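Local coordinates for protein triabin (Triatoma pallidipennis, PDB 1AVG) that binds thrombin in a non-covalent 1:1 complex and inhibits thrombin-induced platelet aggregation and fibrin formation while barely suppressing thrombin's amidolytic activity, at residues G23-A28 with T51-I56; L27-G32 with R123-E128. All blocks are in the same frame, centred on the assembly; numbering follows the deposited sequence.

Contact 1 of 2, residues G23-A28 with T51-I56; sequences GTWYLA and TQIVEI
Strands 24-28 and 51-56 run parallel, 14° apart with axes 4.6 Å from each other, and five backbone hydrogen bonds join them. Trp25 and Leu27 each donate through N to the residue before their partner and accept at O from the residue after it: Trp25 pairs with Gln52 and Val54, Leu27 with Val54 and Ile56. Gly23 O takes Gln52 N, and all five N-H...O angles are 160° or more. Neighbouring strands of a classical lipocalin barrel run antiparallel, so this pairing marks the rearranged strand order of triabin.

Trp25, Leu27, Ile53 and Glu55 share one face. Trp25 turns its ring edge, at CD1, toward Thr51 CG2, 3.7 Å away, and Trp25 CB meets Ile53 CD1 at 4.0 Å. Leu27 CD2 lies alongside the extended Glu55 chain, 4.0 Å from Glu55 OE1. On the other face, Tyr26 CD2 packs beside Val54 CB at 3.7 Å, and helix 138-141 covers Val54 and Gln52. Here Thr24 OG1 donates to Gln52 OE1 (3.0 Å), reaching a lone pair in the amide plane with a C=O...O angle of 134°.

Glu55, although buried, has its OE2 matched by Arg111 in a salt bridge and by His29 in a hydrogen bond. The backbone ladder thus sets the register, one amide-hydroxyl bond supplements it on the helix-covered face, and the buried carboxylate probably stays ionised.

Contact 2 of 2, residues L27-G32 with R123-E128; sequences LAHGPG and RYLVFE. Unlike the reference sequence in segment 123-128: Arg123 (reference Asp), Phe127 (reference Leu).
Closure of the calycin barrel is what this contact belongs to: strands 24-28 and 122-128 are the outermost strands of the sheet, and here they meet across the seam. The two chain segments come close at one place, where the CA atoms of Leu27 and Phe127 are 4.9 Å apart, after which residues 29-32 leave the strand as a loop.

Leu27 splits its two methyls between two neighbours. CD2 sits over the face of the Phe127 ring, 4.1 Å from the centroid and 29° off the ring normal, a CH-pi contact. CD1 instead meets Leu125 CB at 3.7 Å, the two leucines crossing at about a right angle.

Further along, Arg123 stretches out from the strand, CG anti to the backbone N (chi1 -172°) and the chain extended to NE, so that its guanidinium reaches the His29 ring. His29 ND1 stands over one guanidinium face, 3.1 Å from Arg123 CZ, with the two planes 89° apart. The N-H bonds therefore do not aim at ND1, and the approach is edge onto face rather than a hydrogen bond. Leu125 CD2 also touches His29 CE1, at 3.9 Å. The His29 ring stacks on Tyr58, with NE2 held by the carboxylate of Glu55, which fixes its rotation; guanidinium and carboxylate would probably pull the ionisation of the imidazole in opposite directions.

At the other end of the seam Glu128 OE2 turns to a basic side chain of another chain, the partner protein, in a salt bridge. A water accepts a hydrogen bond from Ala28 N (3.2 Å) and can donate to Val126 O (2.8 Å) and Glu128 OE2 (3.2 Å), with more acceptors around it than it has protons.

Contacts 1 and 2 share Leu27 and Ala28, with centres about 10 Å apart, so strand 24-28 is held by 51-56 on one edge and by 123-128 on the other. A backbone bond also crosses between them: Tyr26 O lies 2.8 Å from Glu128 N, a probable hydrogen bond across the seam. A probable side-chain hydrogen bond links them too, with Glu55 OE2 of contact 1 lying 2.6 Å from His29 NE2 of contact 2. Trp25 CE3 packs 3.4 Å from Glu128 O. Six residues of contact 2 reach the partner protein's chain, which the more buried contact 1 reaches through Ala28 alone, so contact 2 forms part of the interface, in keeping with thrombin binding.

Contact 1 of 2, residues G23-A28 with T51-I56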
loop_
_atom_site.group_PDB
_atom_site.type_symbol
_atom_site.label_atom_id
_atom_site.label_comp_id
_atom_site.label_asym_id
_atom_site.label_seq_id
_atom_site.Cartn_x
_atom_site.Cartn_y
_atom_site.Cartn_z
ATOM N N GLY C 23 -15.470 -8.494 -22.913
ATOM C CA GLY C 23 -14.716 -9.593 -22.333
ATOM C C GLY C 23 -15.281 -10.215 -21.068
ATOM O O GLY C 23 -16.485 -10.162 -20.802
ATOM N N THR C 24 -14.388 -10.812 -20.288
ATOM C CA THR C 24 -14.755 -11.482 -19.052
ATOM C C THR C 24 -13.972 -10.938 -17.858
ATOM O O THR C 24 -12.768 -10.703 -17.940
ATOM C CB THR C 24 -14.501 -13.011 -19.163
ATOM O OG1 THR C 24 -15.175 -13.531 -20.322
ATOM C CG2 THR C 24 -14.999 -13.736 -17.917
ATOM N N TRP C 25 -14.690 -10.716 -16.763
ATOM C CA TRP C 25 -14.115 -10.233 -15.517
ATOM C C TRP C 25 -14.557 -11.242 -14.478
ATOM O O TRP C 25 -15.680 -11.741 -14.531
ATOM C CB TRP C 25 -14.690 -8.872 -15.132
ATOM C CG TRP C 25 -14.266 -7.732 -16.002
ATOM C CD1 TRP C 25 -14.984 -7.165 -17.019
ATOM C CD2 TRP C 25 -13.070 -6.950 -15.871
ATOM N NE1 TRP C 25 -14.314 -6.072 -17.519
ATOM C CE2 TRP C 25 -13.139 -5.916 -16.829
ATOM C CE3 TRP C 25 -11.951 -7.018 -15.032
ATOM C CZ2 TRP C 25 -12.130 -4.954 -16.964
ATOM C CZ3 TRP C 25 -10.950 -6.062 -15.170
ATOM C CH2 TRP C 25 -11.049 -5.046 -16.126
ATOM N N TYR C 26 -13.662 -11.579 -13.565
ATOM C CA TYR C 26 -13.962 -12.515 -12.493
ATOM C C TYR C 26 -14.018 -11.707 -11.210
ATOM O O TYR C 26 -13.181 -10.849 -10.981
ATOM C CB TYR C 26 -12.884 -13.589 -12.413
ATOM C CG TYR C 26 -12.918 -14.558 -13.567
ATOM C CD1 TYR C 26 -12.239 -14.288 -14.750
ATOM C CD2 TYR C 26 -13.610 -15.761 -13.463
ATOM C CE1 TYR C 26 -12.244 -15.199 -15.804
ATOM C CE2 TYR C 26 -13.624 -16.674 -14.497
ATOM C CZ TYR C 26 -12.938 -16.393 -15.666
ATOM O OH TYR C 26 -12.919 -17.334 -16.675
ATOM N N LEU C 27 -15.006 -11.981 -10.375
ATOM C CA LEU C 27 -15.182 -11.242 -9.139
ATOM C C LEU C 27 -15.446 -12.170 -7.948
ATOM O O LEU C 27 -16.500 -12.799 -7.868
ATOM C CB LEU C 27 -16.327 -10.245 -9.342
ATOM C CG LEU C 27 -17.137 -9.648 -8.199
ATOM C CD1 LEU C 27 -16.275 -8.821 -7.277
ATOM C CD2 LEU C 27 -18.215 -8.786 -8.810
ATOM N N ALA C 28 -14.473 -12.276 -7.044
ATOM C CA ALA C 28 -14.604 -13.122 -5.862
ATOM C C ALA C 28 -14.867 -12.247 -4.660
ATOM O O ALA C 28 -14.420 -11.100 -4.602
ATOM C CB ALA C 28 -13.349 -13.933 -5.644
ATOM N N THR C 51 -20.407 -8.521 -21.949
ATOM C CA THR C 51 -19.402 -8.783 -20.928
ATOM C C THR C 51 -19.879 -9.865 -19.982
ATOM O O THR C 51 -21.029 -9.852 -19.548
ATOM C CB THR C 51 -19.142 -7.536 -20.100
ATOM O OG1 THR C 51 -19.143 -6.393 -20.960
ATOM C CG2 THR C 51 -17.797 -7.642 -19.402
ATOM N N GLN C 52 -18.999 -10.802 -19.661
ATOM C CA GLN C 52 -19.352 -11.878 -18.751
ATOM C C GLN C 52 -18.666 -11.641 -17.417
ATOM O O GLN C 52 -17.434 -11.610 -17.341
ATOM C CB GLN C 52 -18.918 -13.229 -19.310
ATOM C CG GLN C 52 -19.395 -13.511 -20.718
ATOM C CD GLN C 52 -18.850 -14.817 -21.248
ATOM O OE1 GLN C 52 -17.655 -15.099 -21.141
ATOM N NE2 GLN C 52 -19.728 -15.631 -21.813
ATOM N N ILE C 53 -19.462 -11.394 -16.384
ATOM C CA ILE C 53 -18.932 -11.177 -15.051
ATOM C C ILE C 53 -19.216 -12.480 -14.319
ATOM O O ILE C 53 -20.363 -12.913 -14.242
ATOM C CB ILE C 53 -19.661 -10.036 -14.301
ATOM C CG1 ILE C 53 -19.704 -8.749 -15.142
ATOM C CG2 ILE C 53 -18.996 -9.790 -12.954
ATOM C CD1 ILE C 53 -18.538 -7.813 -14.965
ATOM N N VAL C 54 -18.167 -13.159 -13.884
ATOM C CA VAL C 54 -18.322 -14.397 -13.146
ATOM C C VAL C 54 -18.136 -14.001 -11.688
ATOM O O VAL C 54 -17.045 -13.600 -11.296
ATOM C CB VAL C 54 -17.263 -15.434 -13.569
ATOM C CG1 VAL C 54 -17.335 -16.659 -12.691
ATOM C CG2 VAL C 54 -17.476 -15.829 -15.015
ATOM N N GLU C 55 -19.218 -14.035 -10.914
ATOM C CA GLU C 55 -19.172 -13.666 -9.505
ATOM C C GLU C 55 -19.094 -14.897 -8.614
ATOM O O GLU C 55 -19.874 -15.829 -8.773
ATOM C CB GLU C 55 -20.388 -12.820 -9.139
ATOM C CG GLU C 55 -20.347 -12.277 -7.722
ATOM C CD GLU C 55 -21.267 -11.096 -7.516
ATOM O OE1 GLU C 55 -21.785 -10.554 -8.508
ATOM O OE2 GLU C 55 -21.474 -10.699 -6.355
ATOM N N ILE C 56 -18.192 -14.871 -7.640
ATOM C CA ILE C 56 -17.980 -15.997 -6.735
ATOM C C ILE C 56 -18.090 -15.606 -5.266
ATOM O O ILE C 56 -17.674 -14.510 -4.876
ATOM C CB ILE C 56 -16.572 -16.569 -6.938
ATOM C CG1 ILE C 56 -16.334 -16.876 -8.414
ATOM C CG2 ILE C 56 -16.392 -17.819 -6.117
ATOM C CD1 ILE C 56 -14.949 -16.504 -8.904
#

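Contact 2 of 2, residues L27-G32 with R123-E128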
loop_
_atom_site.group_PDB
_atom_site.type_symbol
_atom_site.label_atom_id
_atom_site.label_comp_id
_atom_site.label_asym_id
_atom_site.label_seq_id
_atom_site.Cartn_x
_atom_site.Cartn_y
_atom_site.Cartn_z
ATOM N N LEU C 27 -15.006 -11.981 -10.375
ATOM C CA LEU C 27 -15.182 -11.242 -9.139
ATOM C C LEU C 27 -15.446 -12.170 -7.948
ATOM O O LEU C 27 -16.500 -12.799 -7.868
ATOM C CB LEU C 27 -16.327 -10.245 -9.342
ATOM C CG LEU C 27 -17.137 -9.648 -8.199
ATOM C CD1 LEU C 27 -16.275 -8.821 -7.277
ATOM C CD2 LEU C 27 -18.215 -8.786 -8.810
ATOM N N ALA C 28 -14.473 -12.276 -7.044
ATOM C CA ALA C 28 -14.604 -13.122 -5.862
ATOM C C ALA C 28 -14.867 -12.247 -4.660
ATOM O O ALA C 28 -14.420 -11.100 -4.602
ATOM C CB ALA C 28 -13.349 -13.933 -5.644
ATOM N N HIS C 29 -15.597 -12.791 -3.694
ATOM C CA HIS C 29 -15.920 -12.034 -2.488
ATOM C C HIS C 29 -14.990 -12.336 -1.328
ATOM O O HIS C 29 -15.197 -11.861 -0.217
ATOM C CB HIS C 29 -17.382 -12.258 -2.086
ATOM C CG HIS C 29 -18.357 -11.495 -2.925
ATOM N ND1 HIS C 29 -19.153 -10.495 -2.416
ATOM C CD2 HIS C 29 -18.654 -11.573 -4.244
ATOM C CE1 HIS C 29 -19.901 -9.990 -3.380
ATOM N NE2 HIS C 29 -19.615 -10.628 -4.501
ATOM N N GLY C 30 -13.947 -13.103 -1.614
ATOM C CA GLY C 30 -12.977 -13.471 -0.601
ATOM C C GLY C 30 -11.957 -14.402 -1.219
ATOM O O GLY C 30 -12.238 -15.013 -2.250
ATOM N N PRO C 31 -10.770 -14.536 -0.616
ATOM C CA PRO C 31 -9.724 -15.414 -1.149
ATOM C C PRO C 31 -10.199 -16.855 -1.324
ATOM O O PRO C 31 -10.130 -17.415 -2.422
ATOM C CB PRO C 31 -8.639 -15.327 -0.079
ATOM C CG PRO C 31 -8.820 -13.937 0.475
ATOM C CD PRO C 31 -10.313 -13.845 0.601
ATOM N N GLY C 32 -10.720 -17.423 -0.238
ATOM C CA GLY C 32 -11.183 -18.801 -0.243
ATOM C C GLY C 32 -12.456 -19.152 -0.989
ATOM O O GLY C 32 -12.438 -20.047 -1.836
ATOM N N ARG C 123 -21.321 -2.144 -1.641
ATOM C CA ARG C 123 -20.076 -2.802 -1.310
ATOM C C ARG C 123 -19.009 -2.512 -2.366
ATOM O O ARG C 123 -19.296 -2.467 -3.564
ATOM C CB ARG C 123 -20.338 -4.304 -1.150
ATOM C CG ARG C 123 -19.176 -5.133 -0.626
ATOM C CD ARG C 123 -19.664 -6.533 -0.261
ATOM N NE ARG C 123 -18.581 -7.511 -0.147
ATOM C CZ ARG C 123 -18.761 -8.795 0.157
ATOM N NH1 ARG C 123 -19.983 -9.270 0.382
ATOM N NH2 ARG C 123 -17.718 -9.612 0.233
ATOM N N TYR C 124 -17.800 -2.216 -1.898
ATOM C CA TYR C 124 -16.668 -1.935 -2.774
ATOM C C TYR C 124 -16.104 -3.277 -3.213
ATOM O O TYR C 124 -15.677 -4.081 -2.383
ATOM C CB TYR C 124 -15.607 -1.110 -2.032
ATOM C CG TYR C 124 -16.082 0.274 -1.608
ATOM C CD1 TYR C 124 -16.056 1.349 -2.498
ATOM C CD2 TYR C 124 -16.564 0.502 -0.323
ATOM C CE1 TYR C 124 -16.506 2.617 -2.113
ATOM C CE2 TYR C 124 -17.009 1.764 0.073
ATOM C CZ TYR C 124 -16.982 2.817 -0.822
ATOM O OH TYR C 124 -17.435 4.060 -0.417
ATOM N N LEU C 125 -16.125 -3.524 -4.517
ATOM C CA LEU C 125 -15.666 -4.788 -5.079
ATOM C C LEU C 125 -14.508 -4.597 -6.048
ATOM O O LEU C 125 -14.297 -3.500 -6.566
ATOM C CB LEU C 125 -16.825 -5.466 -5.814
ATOM C CG LEU C 125 -18.164 -5.619 -5.090
ATOM C CD1 LEU C 125 -19.230 -6.017 -6.102
ATOM C CD2 LEU C 125 -18.059 -6.643 -3.982
ATOM N N VAL C 126 -13.774 -5.679 -6.303
ATOM C CA VAL C 126 -12.640 -5.660 -7.212
ATOM C C VAL C 126 -12.820 -6.695 -8.324
ATOM O O VAL C 126 -12.811 -7.900 -8.060
ATOM C CB VAL C 126 -11.321 -5.952 -6.464
ATOM C CG1 VAL C 126 -10.188 -6.187 -7.457
ATOM C CG2 VAL C 126 -10.978 -4.803 -5.548
ATOM N N PHE C 127 -12.994 -6.220 -9.555
ATOM C CA PHE C 127 -13.169 -7.097 -10.709
ATOM C C PHE C 127 -11.794 -7.430 -11.267
ATOM O O PHE C 127 -11.010 -6.536 -11.575
ATOM C CB PHE C 127 -13.995 -6.409 -11.805
ATOM C CG PHE C 127 -15.427 -6.100 -11.417
ATOM C CD1 PHE C 127 -15.733 -4.984 -10.644
ATOM C CD2 PHE C 127 -16.478 -6.888 -11.890
ATOM C CE1 PHE C 127 -17.063 -4.654 -10.358
ATOM C CE2 PHE C 127 -17.811 -6.563 -11.606
ATOM C CZ PHE C 127 -18.099 -5.449 -10.844
ATOM N N GLU C 128 -11.494 -8.712 -11.389
ATOM C CA GLU C 128 -10.212 -9.144 -11.917
ATOM C C GLU C 128 -10.322 -9.538 -13.375
ATOM O O GLU C 128 -11.335 -10.081 -13.799
ATOM C CB GLU C 128 -9.692 -10.330 -11.124
ATOM C CG GLU C 128 -9.243 -9.955 -9.749
ATOM C CD GLU C 128 -8.623 -11.109 -9.024
ATOM O OE1 GLU C 128 -7.562 -11.602 -9.476
ATOM O OE2 GLU C 128 -9.203 -11.527 -8.000
HETATM O O HOH W 1 -11.962 -10.280 -6.835
#